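PDB 3NPG: uncharacterized DUF364 family protein, which is of unknown function but carries a putative heavy-metal chelation domain, and so may bind metal ions. Local coordinates for residues P31-L36 / R82-A87; A88-S93 / T199-P204; V92-I97 / S217-N222. One frame throughout, in Å; residues are numbered along the deposited sequence.

Interaction 1 of 3, residues P31-L36 / R82-A87. With ACT (acetate ion), chain E.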
loop_
_atom_site.group_PDB
_atom_site.type_symbol
_atom_site.label_atom_id
_atom_site.label_comp_id
_atom_site.label_asym_id
_atom_site.label_seq_id
_atom_site.Cartn_x
_atom_site.Cartn_y
_atom_site.Cartn_z
ATOM N N PRO A 31 -17.899 5.147 -0.228
ATOM C CA PRO A 31 -16.992 4.920 0.919
ATOM C C PRO A 31 -17.575 3.985 1.981
ATOM O O PRO A 31 -16.828 3.438 2.798
ATOM C CB PRO A 31 -16.774 6.337 1.461
ATOM C CG PRO A 31 -18.055 7.055 1.143
ATOM C CD PRO A 31 -18.518 6.490 -0.176
ATOM N N TYR A 32 -18.905 3.788 1.963
ATOM C CA TYR A 32 -19.579 3.000 2.983
ATOM C C TYR A 32 -20.393 1.866 2.427
ATOM O O TYR A 32 -21.039 2.007 1.380
ATOM C CB TYR A 32 -20.463 3.902 3.860
ATOM C CG TYR A 32 -19.676 4.709 4.862
ATOM C CD1 TYR A 32 -19.095 5.919 4.506
ATOM C CD2 TYR A 32 -19.481 4.248 6.159
ATOM C CE1 TYR A 32 -18.311 6.635 5.406
ATOM C CE2 TYR A 32 -18.720 4.967 7.075
ATOM C CZ TYR A 32 -18.133 6.161 6.694
ATOM O OH TYR A 32 -17.373 6.870 7.587
ATOM N N THR A 33 -20.387 0.730 3.147
ATOM C CA THR A 33 -21.280 -0.390 2.902
ATOM C C THR A 33 -22.560 -0.077 3.651
ATOM O O THR A 33 -22.499 0.418 4.780
ATOM C CB THR A 33 -20.640 -1.701 3.407
ATOM O OG1 THR A 33 -19.476 -1.983 2.632
ATOM C CG2 THR A 33 -21.595 -2.881 3.356
ATOM N N TRP A 34 -23.711 -0.264 3.010
ATOM C CA TRP A 34 -24.977 0.069 3.648
ATOM C C TRP A 34 -25.986 -1.055 3.589
ATOM O O TRP A 34 -25.945 -1.882 2.679
ATOM C CB TRP A 34 -25.564 1.366 3.072
ATOM C CG TRP A 34 -25.760 1.341 1.591
ATOM C CD1 TRP A 34 -24.893 1.794 0.641
ATOM C CD2 TRP A 34 -26.917 0.875 0.890
ATOM N NE1 TRP A 34 -25.437 1.635 -0.611
ATOM C CE2 TRP A 34 -26.686 1.084 -0.487
ATOM C CE3 TRP A 34 -28.133 0.295 1.294
ATOM C CZ2 TRP A 34 -27.618 0.720 -1.463
ATOM C CZ3 TRP A 34 -29.052 -0.064 0.325
ATOM C CH2 TRP A 34 -28.788 0.142 -1.036
ATOM N N VAL A 35 -26.890 -1.092 4.572
ATOM C CA VAL A 35 -27.972 -2.069 4.641
ATOM C C VAL A 35 -29.268 -1.335 4.962
ATOM O O VAL A 35 -29.345 -0.633 5.979
ATOM C CB VAL A 35 -27.670 -3.201 5.676
ATOM C CG1 VAL A 35 -28.924 -3.997 6.006
ATOM C CG2 VAL A 35 -26.556 -4.125 5.177
ATOM N N LEU A 36 -30.257 -1.429 4.063
ATOM C CA LEU A 36 -31.558 -0.795 4.255
ATOM C C LEU A 36 -32.563 -1.819 4.805
ATOM O O LEU A 36 -32.706 -2.907 4.240
ATOM C CB LEU A 36 -32.057 -0.197 2.922
ATOM C CG LEU A 36 -33.351 0.625 2.979
ATOM C CD1 LEU A 36 -33.219 1.802 3.943
ATOM C CD2 LEU A 36 -33.743 1.114 1.592
ATOM N N ARG A 82 -18.027 -9.363 7.136
ATOM C CA ARG A 82 -18.029 -8.581 8.385
ATOM C C ARG A 82 -18.654 -7.209 8.170
ATOM O O ARG A 82 -19.495 -6.783 8.968
ATOM C CB ARG A 82 -16.602 -8.401 8.927
ATOM C CG ARG A 82 -16.091 -9.564 9.732
ATOM C CD ARG A 82 -15.060 -9.127 10.774
ATOM N NE ARG A 82 -13.905 -8.441 10.177
ATOM C CZ ARG A 82 -12.854 -9.070 9.648
ATOM N NH1 ARG A 82 -12.827 -10.395 9.587
ATOM N NH2 ARG A 82 -11.840 -8.375 9.147
ATOM N N THR A 83 -18.186 -6.474 7.126
ATOM C CA THR A 83 -18.669 -5.121 6.824
ATOM C C THR A 83 -20.182 -5.111 6.558
ATOM O O THR A 83 -20.894 -4.282 7.126
ATOM C CB THR A 83 -17.851 -4.495 5.683
ATOM O OG1 THR A 83 -16.460 -4.750 5.911
ATOM C CG2 THR A 83 -18.089 -3.001 5.557
ATOM N N LEU A 84 -20.685 -6.091 5.761
ATOM C CA LEU A 84 -22.129 -6.228 5.493
ATOM C C LEU A 84 -22.900 -6.586 6.780
ATOM O O LEU A 84 -24.035 -6.138 6.968
ATOM C CB LEU A 84 -22.386 -7.284 4.403
ATOM C CG LEU A 84 -22.198 -6.814 2.954
ATOM C CD1 LEU A 84 -21.943 -7.991 2.026
ATOM C CD2 LEU A 84 -23.404 -6.010 2.472
ATOM N N GLY A 85 -22.251 -7.362 7.663
ATOM C CA GLY A 85 -22.816 -7.751 8.951
ATOM C C GLY A 85 -22.920 -6.597 9.932
ATOM O O GLY A 85 -23.958 -6.418 10.571
ATOM N N VAL A 86 -21.840 -5.803 10.051
ATOM C CA VAL A 86 -21.816 -4.610 10.912
ATOM C C VAL A 86 -22.815 -3.549 10.398
ATOM O O VAL A 86 -23.554 -2.971 11.194
ATOM C CB VAL A 86 -20.379 -4.041 11.060
ATOM C CG1 VAL A 86 -20.388 -2.684 11.756
ATOM C CG2 VAL A 86 -19.477 -5.024 11.803
ATOM N N ALA A 87 -22.887 -3.355 9.055
ATOM C CA ALA A 87 -23.860 -2.432 8.444
ATOM C C ALA A 87 -25.293 -2.875 8.751
ATOM O O ALA A 87 -26.158 -2.034 8.979
ATOM C CB ALA A 87 -23.645 -2.358 6.940
HETATM C C ACT E . -16.208 5.284 10.445
HETATM O O ACT E . -16.123 4.356 11.185
HETATM O OXT ACT E . -16.974 5.216 9.547
HETATM C CH3 ACT E . -15.331 6.519 10.640
#
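The middle strand of a three-stranded antiparallel sheet, 32-38, lies on helix 79-96 through Thr33 and Val35, which face Thr83, Leu84 and Ala87. The axes of strand 32-36 and helix 82-87 come within 7.2 Å and cross at -48°. Strand alternation sorts the side chains: Thr33 and Val35 point toward the helix, whereas Trp34 and Leu36 point away and pack on helix 223-232. Thr33 meets the helix with both branches. Its OG1 lies 3.4 Å from Thr83 CG2, the two side chains crossing at about a right angle, and its CG2, anti to the backbone N, sits 3.7 Å from Leu84 CD2. The hydroxyls bond elsewhere, Thr33 OG1 to Thr50 OG1 and Thr83 OG1 to Ile79 O. At the start of the strand, Tyr32 OH donates a 2.6 Å hydrogen bond to acetate OXT, which lies in the plane of the ring at its edge; the ion is probably from the crystallisation liquor. A phenylalanine here would probably cost OXT this bond and leave the acetate more reliant on Thr199. Ala87 CB, pointing toward the strand, comes within 3.7 Å of Thr33 O and also touches Val35 CG2 at 3.8 Å.

Interaction 2 of 3, residues A88-S93 / T199-P204. With ACT (acetate ion), chain E.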
loop_
_atom_site.group_PDB
_atom_site.type_symbol
_atom_site.label_atom_id
_atom_site.label_comp_id
_atom_site.label_asym_id
_atom_site.label_seq_id
_atom_site.Cartn_x
_atom_site.Cartn_y
_atom_site.Cartn_z
ATOM N N ALA A 88 -25.525 -4.205 8.812
ATOM C CA ALA A 88 -26.832 -4.775 9.152
ATOM C C ALA A 88 -27.142 -4.600 10.641
ATOM O O ALA A 88 -28.286 -4.317 10.992
ATOM C CB ALA A 88 -26.878 -6.246 8.776
ATOM N N ILE A 89 -26.118 -4.765 11.523
ATOM C CA ILE A 89 -26.281 -4.539 12.973
ATOM C C ILE A 89 -26.641 -3.070 13.218
ATOM O O ILE A 89 -27.543 -2.778 14.005
ATOM C CB ILE A 89 -24.998 -4.965 13.769
ATOM C CG1 ILE A 89 -24.783 -6.486 13.704
ATOM C CG2 ILE A 89 -25.063 -4.477 15.237
ATOM C CD1 ILE A 89 -23.440 -6.949 14.210
ATOM N N ASN A 90 -25.973 -2.151 12.489
ATOM C CA ASN A 90 -26.244 -0.719 12.570
ATOM C C ASN A 90 -27.639 -0.383 12.037
ATOM O O ASN A 90 -28.310 0.483 12.592
ATOM C CB ASN A 90 -25.177 0.070 11.818
ATOM C CG ASN A 90 -23.808 -0.008 12.452
ATOM O OD1 ASN A 90 -23.657 -0.286 13.647
ATOM N ND2 ASN A 90 -22.780 0.268 11.673
ATOM N N ALA A 91 -28.085 -1.089 10.971
ATOM C CA ALA A 91 -29.420 -0.894 10.396
ATOM C C ALA A 91 -30.497 -1.208 11.424
ATOM O O ALA A 91 -31.396 -0.391 11.644
ATOM C CB ALA A 91 -29.592 -1.774 9.170
ATOM N N VAL A 92 -30.366 -2.374 12.112
ATOM C CA VAL A 92 -31.292 -2.797 13.173
ATOM C C VAL A 92 -31.240 -1.797 14.340
ATOM O O VAL A 92 -32.280 -1.417 14.878
ATOM C CB VAL A 92 -30.976 -4.253 13.644
ATOM C CG1 VAL A 92 -31.819 -4.638 14.857
ATOM C CG2 VAL A 92 -31.175 -5.250 12.508
ATOM N N SER A 93 -30.021 -1.324 14.678
ATOM C CA SER A 93 -29.791 -0.372 15.761
ATOM C C SER A 93 -30.432 0.978 15.481
ATOM O O SER A 93 -31.057 1.546 16.364
ATOM C CB SER A 93 -28.297 -0.194 15.999
ATOM O OG SER A 93 -27.672 -1.423 16.330
ATOM N N THR A 199 -19.879 4.202 11.387
ATOM C CA THR A 199 -19.879 2.760 11.696
ATOM C C THR A 199 -20.298 2.510 13.185
ATOM O O THR A 199 -20.650 1.382 13.555
ATOM C CB THR A 199 -18.508 2.122 11.332
ATOM O OG1 THR A 199 -18.091 2.587 10.044
ATOM C CG2 THR A 199 -18.549 0.600 11.343
ATOM N N GLY A 200 -20.313 3.580 13.984
ATOM C CA GLY A 200 -20.710 3.519 15.387
ATOM C C GLY A 200 -22.197 3.734 15.606
ATOM O O GLY A 200 -22.610 4.175 16.680
ATOM N N GLN A 201 -23.024 3.381 14.592
ATOM C CA GLN A 201 -24.488 3.520 14.643
ATOM C C GLN A 201 -25.134 2.458 15.533
ATOM O O GLN A 201 -26.353 2.472 15.713
ATOM C CB GLN A 201 -25.083 3.436 13.227
ATOM C CG GLN A 201 -25.013 4.736 12.441
ATOM C CD GLN A 201 -25.484 4.554 11.015
ATOM O OE1 GLN A 201 -25.330 3.490 10.414
ATOM N NE2 GLN A 201 -26.036 5.605 10.432
ATOM N N LEU A 202 -24.321 1.524 16.081
ATOM C CA LEU A 202 -24.820 0.421 16.919
ATOM C C LEU A 202 -25.478 0.918 18.235
ATOM O O LEU A 202 -25.203 2.039 18.678
ATOM C CB LEU A 202 -23.689 -0.612 17.208
ATOM C CG LEU A 202 -22.639 -0.235 18.285
ATOM C CD1 LEU A 202 -21.914 -1.463 18.784
ATOM C CD2 LEU A 202 -21.646 0.758 17.761
ATOM N N LEU A 203 -26.375 0.096 18.827
ATOM C CA LEU A 203 -27.041 0.451 20.089
ATOM C C LEU A 203 -26.036 0.496 21.243
ATOM O O LEU A 203 -25.167 -0.373 21.332
ATOM C CB LEU A 203 -28.170 -0.550 20.417
ATOM C CG LEU A 203 -29.443 -0.439 19.578
ATOM C CD1 LEU A 203 -30.365 -1.576 19.864
ATOM C CD2 LEU A 203 -30.155 0.868 19.832
ATOM N N PRO A 204 -26.152 1.486 22.169
ATOM C CA PRO A 204 -25.201 1.546 23.298
ATOM C C PRO A 204 -25.272 0.314 24.194
ATOM O O PRO A 204 -24.243 -0.127 24.710
ATOM C CB PRO A 204 -25.618 2.819 24.050
ATOM C CG PRO A 204 -26.403 3.617 23.060
ATOM C CD PRO A 204 -27.104 2.613 22.203
HETATM C C ACT E . -16.208 5.284 10.445
HETATM O O ACT E . -16.123 4.356 11.185
HETATM O OXT ACT E . -16.974 5.216 9.547
HETATM C CH3 ACT E . -15.331 6.519 10.640
#
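Asn90 ND2 is gripped by two carbonyl oxygens, Thr199 O across the contact and Val47 O of strand 43-49. The bond from Asn90 ND2 to Thr199 O measures 3.1 Å and is bent, with an angle of 138° at the hydrogen. The donor stands above the Thr199 carbonyl plane, 46° out of it, and the oxygen is in turn tilted from the Asn90 amide plane. The Asn90 and Gln201 side chains cross at about a right angle with CB against CB at 3.7 Å, and their amide planes are close to perpendicular. Gln201 in turn holds two backbone groups, OE1 taking Val47 N and NE2 reaching Met218 O. Val47 thus meets both amides, its O at Asn90 and its N at Gln201. Segment 199-204 is in the loop that follows strand 192-196 of the mixed, largely parallel sheet, in the part of the chain whose sequence family belongs to the NADP-Rossmann clan, so the contact joins that part to helix 79-96. One turn further along the helix, Ser93 sets its CB 3.3 Å from Gln201 O and 3.8 Å from Leu203 CG. Ser93 OG, anti to its carbonyl carbon (chi1 -59°), folds back on the preceding turn and donates to Ile89 O at 2.7 Å. Ser93 N reaches the same oxygen from the opposite face. At the start of the loop, Thr199 OG1 lies 2.9 Å from each acetate oxygen, and which of them receives its proton is not settled; Met49 N also bonds to this hydroxyl.

Interaction 3 of 3, residues V92-I97 / S217-N222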
loop_
_atom_site.group_PDB
_atom_site.type_symbol
_atom_site.label_atom_id
_atom_site.label_comp_id
_atom_site.label_asym_id
_atom_site.label_seq_id
_atom_site.Cartn_x
_atom_site.Cartn_y
_atom_site.Cartn_z
ATOM N N VAL A 92 -30.366 -2.374 12.112
ATOM C CA VAL A 92 -31.292 -2.797 13.173
ATOM C C VAL A 92 -31.240 -1.797 14.340
ATOM O O VAL A 92 -32.280 -1.417 14.878
ATOM C CB VAL A 92 -30.976 -4.253 13.644
ATOM C CG1 VAL A 92 -31.819 -4.638 14.857
ATOM C CG2 VAL A 92 -31.175 -5.250 12.508
ATOM N N SER A 93 -30.021 -1.324 14.678
ATOM C CA SER A 93 -29.791 -0.372 15.761
ATOM C C SER A 93 -30.432 0.978 15.481
ATOM O O SER A 93 -31.057 1.546 16.364
ATOM C CB SER A 93 -28.297 -0.194 15.999
ATOM O OG SER A 93 -27.672 -1.423 16.330
ATOM N N GLN A 94 -30.289 1.488 14.243
ATOM C CA GLN A 94 -30.846 2.793 13.838
ATOM C C GLN A 94 -32.381 2.805 13.842
ATOM O O GLN A 94 -32.989 3.871 13.967
ATOM C CB GLN A 94 -30.294 3.221 12.468
ATOM C CG GLN A 94 -28.808 3.571 12.495
ATOM C CD GLN A 94 -28.544 4.855 13.234
ATOM O OE1 GLN A 94 -28.781 5.939 12.722
ATOM N NE2 GLN A 94 -28.004 4.758 14.439
ATOM N N TYR A 95 -33.004 1.621 13.732
ATOM C CA TYR A 95 -34.453 1.482 13.813
ATOM C C TYR A 95 -34.917 1.610 15.275
ATOM O O TYR A 95 -35.947 2.231 15.540
ATOM C CB TYR A 95 -34.894 0.122 13.223
ATOM C CG TYR A 95 -36.397 -0.082 13.191
ATOM C CD1 TYR A 95 -37.156 0.345 12.104
ATOM C CD2 TYR A 95 -37.049 -0.764 14.211
ATOM C CE1 TYR A 95 -38.536 0.135 12.057
ATOM C CE2 TYR A 95 -38.427 -0.976 14.177
ATOM C CZ TYR A 95 -39.168 -0.521 13.100
ATOM O OH TYR A 95 -40.525 -0.738 13.067
ATOM N N TYR A 96 -34.135 1.047 16.225
ATOM C CA TYR A 96 -34.499 1.016 17.640
ATOM C C TYR A 96 -33.763 2.063 18.507
ATOM O O TYR A 96 -34.038 2.154 19.709
ATOM C CB TYR A 96 -34.289 -0.395 18.212
ATOM C CG TYR A 96 -35.200 -1.439 17.609
ATOM C CD1 TYR A 96 -36.563 -1.450 17.889
ATOM C CD2 TYR A 96 -34.691 -2.464 16.822
ATOM C CE1 TYR A 96 -37.403 -2.427 17.363
ATOM C CE2 TYR A 96 -35.520 -3.452 16.296
ATOM C CZ TYR A 96 -36.879 -3.424 16.563
ATOM O OH TYR A 96 -37.707 -4.389 16.049
ATOM N N ILE A 97 -32.848 2.855 17.907
ATOM C CA ILE A 97 -32.055 3.854 18.651
ATOM C C ILE A 97 -32.926 4.939 19.329
ATOM O O ILE A 97 -33.789 5.536 18.683
ATOM C CB ILE A 97 -30.907 4.467 17.769
ATOM C CG1 ILE A 97 -29.867 5.227 18.629
ATOM C CG2 ILE A 97 -31.459 5.350 16.632
ATOM C CD1 ILE A 97 -28.836 4.357 19.285
ATOM N N SER A 217 -21.775 9.058 16.697
ATOM C CA SER A 217 -22.182 8.637 15.366
ATOM C C SER A 217 -23.223 9.598 14.782
ATOM O O SER A 217 -23.340 10.738 15.250
ATOM C CB SER A 217 -22.731 7.217 15.409
ATOM O OG SER A 217 -22.816 6.668 14.107
HETATM N N MSE A 218 -23.961 9.152 13.739
HETATM C CA MSE A 218 -24.982 9.975 13.088
HETATM C C MSE A 218 -26.178 9.141 12.623
HETATM O O MSE A 218 -26.011 7.993 12.200
HETATM C CB MSE A 218 -24.382 10.760 11.912
HETATM C CG MSE A 218 -23.829 9.868 10.797
HETATM SE SE MSE A 218 -22.721 10.842 9.564
HETATM C CE MSE A 218 -21.214 11.309 10.785
ATOM N N LYS A 219 -27.382 9.726 12.683
ATOM C CA LYS A 219 -28.597 9.058 12.235
ATOM C C LYS A 219 -29.091 9.679 10.940
ATOM O O LYS A 219 -29.200 10.901 10.846
ATOM C CB LYS A 219 -29.692 9.117 13.321
ATOM C CG LYS A 219 -30.962 8.346 12.950
ATOM C CD LYS A 219 -31.998 8.399 14.043
ATOM C CE LYS A 219 -33.234 7.626 13.669
ATOM N NZ LYS A 219 -34.263 7.688 14.735
ATOM N N VAL A 220 -29.406 8.835 9.943
ATOM C CA VAL A 220 -29.911 9.290 8.647
ATOM C C VAL A 220 -31.321 9.897 8.795
ATOM O O VAL A 220 -32.242 9.216 9.248
ATOM C CB VAL A 220 -29.882 8.152 7.595
ATOM C CG1 VAL A 220 -30.385 8.646 6.250
ATOM C CG2 VAL A 220 -28.481 7.562 7.463
ATOM N N THR A 221 -31.473 11.188 8.432
ATOM C CA THR A 221 -32.762 11.890 8.521
ATOM C C THR A 221 -33.589 11.715 7.243
ATOM O O THR A 221 -34.812 11.662 7.311
ATOM C CB THR A 221 -32.554 13.373 8.891
ATOM O OG1 THR A 221 -31.618 13.966 7.986
ATOM C CG2 THR A 221 -32.078 13.550 10.316
ATOM N N ASN A 222 -32.914 11.629 6.076
ATOM C CA ASN A 222 -33.570 11.389 4.788
ATOM C C ASN A 222 -32.905 10.193 4.112
ATOM O O ASN A 222 -31.806 10.319 3.569
ATOM C CB ASN A 222 -33.492 12.642 3.888
ATOM C CG ASN A 222 -34.427 12.611 2.688
ATOM O OD1 ASN A 222 -34.548 11.605 1.973
ATOM N ND2 ASN A 222 -35.049 13.739 2.405
#
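Helix 92-96 crosses strand 217-220 at -76°, with 9.6 Å between the axes at closest approach, and the backbones come nearest where the CA atoms of Gln94 and Lys219 are 6.8 Å apart. The strand belongs to 214-220, which in the seven-stranded mixed sheet of the Rossmann-like part is flanked by parallel 192-196 and antiparallel 242-248; Lys219 pairs there with Ile243. Gln94 points toward the strand, and a bend at chi2 (-70°) turns its CD out of the line of the chain. Its OE1 rests on Lys219, 3.2 Å from CA and nearly as close to CG. Met218 O lies near it, but both are acceptors and do not bond; Met218 O takes its hydrogen bond from Gln201 NE2. The other end of the amide, Gln94 NE2, donates to Gln201 O, which fixes the rotation of the group. Lys219 is stretched out from CB to NZ and runs past Gln94 and Ile97 in the opposite sense, so its methylenes do the touching. Its NZ, 4.1 Å from Gln94 O, lies close to the carboxyl end of the helix, whose dipole would probably favour the positive charge. Just past that end, Ile97 leaves the helical conformation and sets CG2 4.0 Å from Lys219 CD.

All three contacts use helix 79-96, met in turn by the antiparallel sheet (interaction 1), the loop after strand 192-196 (interaction 2) and strand 214-220 (interaction 3). Interactions 1 and 2 are wholly buried, whereas interaction 3 reaches the partly exposed Lys219 and Ile97. Their chemistry changes accordingly: aliphatic groups packed beside threonine hydroxyls that bond elsewhere in 31-36 / 82-87, one side-chain amide bonded to a backbone carbonyl across 88-93 / 199-204, and an aliphatic lysine stem beside an amide in 92-97 / 217-222. Interactions 1 and 2 share the acetate and abut where Val35 O meets Ala91 CB at 3.4 Å. Interactions 2 and 3, with centres about 7 Å apart, are tied through Gln201, by side-chain NE2 on Met218 O and by backbone O, which accepts from Gln94 NE2.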